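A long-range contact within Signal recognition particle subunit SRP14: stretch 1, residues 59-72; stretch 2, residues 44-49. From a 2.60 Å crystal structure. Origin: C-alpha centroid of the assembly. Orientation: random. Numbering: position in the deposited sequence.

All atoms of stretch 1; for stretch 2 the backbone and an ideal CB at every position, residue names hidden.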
# COMPACT_ATOMS: atom_id res chain seq x y z
N SER A 59 -5.74 -2.56 -2.26
CA SER A 59 -4.89 -3.48 -3.03
C SER A 59 -4.19 -2.79 -4.16
O SER A 59 -4.75 -1.88 -4.78
CB SER A 59 -5.73 -4.56 -3.67
OG SER A 59 -6.34 -5.37 -2.71
N THR A 60 -2.98 -3.26 -4.47
CA THR A 60 -2.27 -2.84 -5.66
C THR A 60 -1.27 -3.90 -6.11
O THR A 60 -0.81 -4.71 -5.29
CB THR A 60 -1.59 -1.46 -5.47
OG1 THR A 60 -1.24 -0.91 -6.74
CG2 THR A 60 -0.36 -1.54 -4.57
N VAL A 61 -0.96 -3.93 -7.40
CA VAL A 61 0.06 -4.84 -7.89
C VAL A 61 1.32 -4.05 -8.22
O VAL A 61 1.30 -3.17 -9.09
CB VAL A 61 -0.40 -5.66 -9.11
CG1 VAL A 61 0.76 -6.49 -9.64
CG2 VAL A 61 -1.56 -6.56 -8.73
N VAL A 62 2.39 -4.39 -7.52
CA VAL A 62 3.67 -3.73 -7.71
C VAL A 62 4.61 -4.58 -8.55
O VAL A 62 4.95 -5.71 -8.18
CB VAL A 62 4.33 -3.36 -6.36
CG1 VAL A 62 5.55 -2.49 -6.61
CG2 VAL A 62 3.33 -2.62 -5.46
N GLU A 63 5.03 -4.03 -9.69
CA GLU A 63 5.93 -4.71 -10.60
C GLU A 63 7.36 -4.67 -10.07
O GLU A 63 7.77 -3.65 -9.51
CB GLU A 63 5.85 -4.08 -12.00
CG GLU A 63 4.44 -4.17 -12.61
CD GLU A 63 4.45 -4.45 -14.11
OE1 GLU A 63 5.44 -4.09 -14.78
OE2 GLU A 63 3.48 -5.04 -14.61
N LEU A 64 8.10 -5.77 -10.23
CA LEU A 64 9.49 -5.86 -9.74
C LEU A 64 10.34 -4.64 -10.06
O LEU A 64 11.10 -4.17 -9.22
CB LEU A 64 10.20 -7.10 -10.28
CG LEU A 64 10.07 -8.43 -9.53
CD1 LEU A 64 11.28 -9.32 -9.85
CD2 LEU A 64 9.93 -8.25 -8.01
N ASP A 65 10.21 -4.14 -11.29
CA ASP A 65 10.96 -2.97 -11.74
C ASP A 65 10.68 -1.71 -10.92
O ASP A 65 11.50 -0.79 -10.88
CB ASP A 65 10.66 -2.71 -13.23
CG ASP A 65 11.28 -3.76 -14.16
OD1 ASP A 65 12.17 -4.52 -13.72
OD2 ASP A 65 10.86 -3.81 -15.35
N TYR A 66 9.53 -1.67 -10.26
CA TYR A 66 9.11 -0.47 -9.55
C TYR A 66 9.21 -0.64 -8.03
O TYR A 66 8.79 0.24 -7.27
CB TYR A 66 7.68 -0.08 -9.97
CG TYR A 66 7.33 1.39 -9.73
CD1 TYR A 66 6.40 1.75 -8.74
CD2 TYR A 66 7.93 2.42 -10.48
CE1 TYR A 66 6.06 3.09 -8.51
CE2 TYR A 66 7.60 3.77 -10.25
CZ TYR A 66 6.67 4.09 -9.26
OH TYR A 66 6.34 5.41 -9.02
N PHE A 67 9.79 -1.76 -7.59
CA PHE A 67 9.91 -2.06 -6.16
C PHE A 67 10.63 -0.96 -5.33
O PHE A 67 10.05 -0.42 -4.38
CB PHE A 67 10.60 -3.42 -5.97
CG PHE A 67 9.65 -4.54 -5.61
CD1 PHE A 67 8.43 -4.71 -6.27
CD2 PHE A 67 10.00 -5.46 -4.61
CE1 PHE A 67 7.58 -5.74 -5.94
CE2 PHE A 67 9.15 -6.49 -4.26
CZ PHE A 67 7.93 -6.64 -4.94
N THR A 68 11.86 -0.64 -5.71
CA THR A 68 12.62 0.44 -5.06
C THR A 68 11.76 1.70 -4.87
O THR A 68 11.57 2.18 -3.74
CB THR A 68 13.87 0.80 -5.88
OG1 THR A 68 14.74 -0.34 -5.97
CG2 THR A 68 14.62 1.95 -5.23
N ASP A 69 11.23 2.20 -5.99
CA ASP A 69 10.40 3.41 -6.05
C ASP A 69 9.20 3.33 -5.14
O ASP A 69 8.96 4.24 -4.34
CB ASP A 69 9.92 3.64 -7.49
CG ASP A 69 10.98 4.28 -8.37
OD1 ASP A 69 11.43 5.41 -8.05
OD2 ASP A 69 11.34 3.65 -9.40
N PHE A 70 8.45 2.22 -5.26
CA PHE A 70 7.23 2.02 -4.50
C PHE A 70 7.49 1.92 -3.02
O PHE A 70 6.79 2.54 -2.24
CB PHE A 70 6.46 0.78 -4.97
CG PHE A 70 5.18 0.57 -4.21
CD1 PHE A 70 4.02 1.21 -4.61
CD2 PHE A 70 5.16 -0.21 -3.06
CE1 PHE A 70 2.84 1.05 -3.89
CE2 PHE A 70 3.98 -0.38 -2.34
CZ PHE A 70 2.81 0.25 -2.75
N PHE A 71 8.48 1.13 -2.64
CA PHE A 71 8.81 1.03 -1.22
C PHE A 71 9.44 2.30 -0.67
O PHE A 71 9.29 2.61 0.51
CB PHE A 71 9.62 -0.24 -0.92
CG PHE A 71 8.82 -1.49 -1.10
CD1 PHE A 71 9.10 -2.37 -2.14
CD2 PHE A 71 7.73 -1.75 -0.27
CE1 PHE A 71 8.32 -3.51 -2.32
CE2 PHE A 71 6.95 -2.89 -0.45
CZ PHE A 71 7.25 -3.77 -1.48
N GLN A 72 10.09 3.07 -1.55
CA GLN A 72 10.56 4.39 -1.16
C GLN A 72 9.38 5.34 -0.86
O GLN A 72 9.42 6.07 0.12
CB GLN A 72 11.51 4.97 -2.21
CG GLN A 72 12.34 6.15 -1.74
CD GLN A 72 13.46 5.75 -0.78
OE1 GLN A 72 13.20 5.43 0.39
NE2 GLN A 72 14.70 5.80 -1.27
N UNK A 44 7.03 -11.42 -13.51
CA UNK A 44 6.79 -11.65 -12.09
C UNK A 44 6.65 -10.33 -11.32
O UNK A 44 7.47 -9.40 -11.47
CB UNK A 44 7.93 -12.49 -11.50
N UNK A 45 5.59 -10.24 -10.52
CA UNK A 45 5.32 -9.06 -9.69
C UNK A 45 4.52 -9.46 -8.46
O UNK A 45 4.23 -10.65 -8.27
CB UNK A 45 4.57 -7.99 -10.49
N UNK A 46 4.16 -8.49 -7.62
CA UNK A 46 3.58 -8.80 -6.31
C UNK A 46 2.29 -8.06 -6.01
O UNK A 46 2.17 -6.86 -6.28
CB UNK A 46 4.60 -8.48 -5.21
N UNK A 47 1.33 -8.79 -5.47
CA UNK A 47 0.07 -8.22 -5.04
C UNK A 47 0.18 -7.85 -3.57
O UNK A 47 0.40 -8.72 -2.73
CB UNK A 47 -1.09 -9.19 -5.28
N UNK A 48 0.03 -6.57 -3.28
CA UNK A 48 0.04 -6.05 -1.92
C UNK A 48 -1.37 -5.69 -1.44
O UNK A 48 -2.12 -4.96 -2.13
CB UNK A 48 0.95 -4.82 -1.84
N UNK A 49 -1.74 -6.22 -0.27
CA UNK A 49 -2.99 -5.87 0.39
C UNK A 49 -2.69 -5.16 1.70
O UNK A 49 -1.87 -5.64 2.48
CB UNK A 49 -3.85 -7.11 0.63

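Residues 45-49 form a strand that runs antiparallel to the strand of stretch 1, and the pairing rests on the backbone. At position 46 the N donates to V62 O (2.9 Å) and the O accepts from V62 N (2.8 Å); at position 48 the N donates to T60 O (2.9 Å) and the O accepts from T60 N (3.0 Å). Side chains therefore alternate between two faces: 46 and 48 share that of T60 and V62, while 45, 47 and 49 share that of S59 and V61. The helix that begins at F67 lays its phenylalanines over the first of these faces.

Position 44 precedes the strand. Its ideal CB points sideways, 4.9 Å from L64 CD1, its nearest neighbour in stretch 1, so many residues would fit. It is A44, whose main contact is through the backbone: its O lies 3.4 Å from L64 CG.

At position 45 the ideal CB comes within 3.3 Å of V62 O and 3.6 Å of E63 CA. So close to the opposing backbone a small side chain is comfortable, though a longer one could leave along the sheet face. The residue is S45; its OG packs 3.5 Å from V61 CG1 and finds its hydrogen bond elsewhere in the structure.

Position 46 points to the helix side, its ideal CB 3.8 Å from F67 CZ. An apolar residue is favoured, and a branched one such as valine, isoleucine or threonine also suits the extended backbone (-130/136). V46 sets its CB 3.9 Å from F67 CZ, at the edge of the ring.

Position 47 lies on the other face, its ideal CB 4.4 Å from V61 CG2. Valine, leucine, isoleucine or methionine could cover that methyl. L47 does so, with CD1 3.8 Å from V61 CG2.

Position 48 faces an apolar pocket. Its ideal CB is 4.9 Å from V62 CG2 and 5.4 Å from F70 CE2, leaving a gap that a longer aliphatic chain, isoleucine, leucine or methionine, can bridge. In I48, chi1 m and chi2 t extend CD1 to within 3.6 Å of V62 CG2, 3.8 Å of F70 CE2 and 4.0 Å of F71 CZ. One methyl thus joins strand and helix, and I48 has the largest area covered by stretch 1 of any residue in its strand.

Position 49 returns to the face of S59, whose OG is 4.5 Å from the ideal CB. Polar or long residues would do; R49 passes its CG 4.2 Å from S59 OG and carries its guanidinium beyond stretch 1.

Stretch 2 (44-49) ASVLIR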
# COMPACT_ATOMS: atom_id res chain seq x y z
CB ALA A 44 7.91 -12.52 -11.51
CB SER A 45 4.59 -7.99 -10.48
OG SER A 45 3.34 -8.45 -10.92
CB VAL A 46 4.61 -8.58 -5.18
CG1 VAL A 46 3.95 -8.33 -3.83
CG2 VAL A 46 5.53 -9.78 -5.10
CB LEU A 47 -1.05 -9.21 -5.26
CG LEU A 47 -2.46 -8.93 -4.74
CD1 LEU A 47 -3.13 -7.77 -5.46
CD2 LEU A 47 -3.29 -10.16 -4.91
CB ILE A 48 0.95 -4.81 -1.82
CG1 ILE A 48 2.36 -5.21 -2.20
CG2 ILE A 48 0.94 -4.23 -0.41
CD1 ILE A 48 3.33 -4.09 -2.19
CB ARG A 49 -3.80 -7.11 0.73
CG ARG A 49 -4.08 -8.05 -0.40
CD ARG A 49 -4.54 -9.36 0.20
NE ARG A 49 -4.52 -10.50 -0.72
CZ ARG A 49 -3.42 -11.00 -1.28
NH1 ARG A 49 -2.21 -10.45 -1.06
NH2 ARG A 49 -3.53 -12.05 -2.10
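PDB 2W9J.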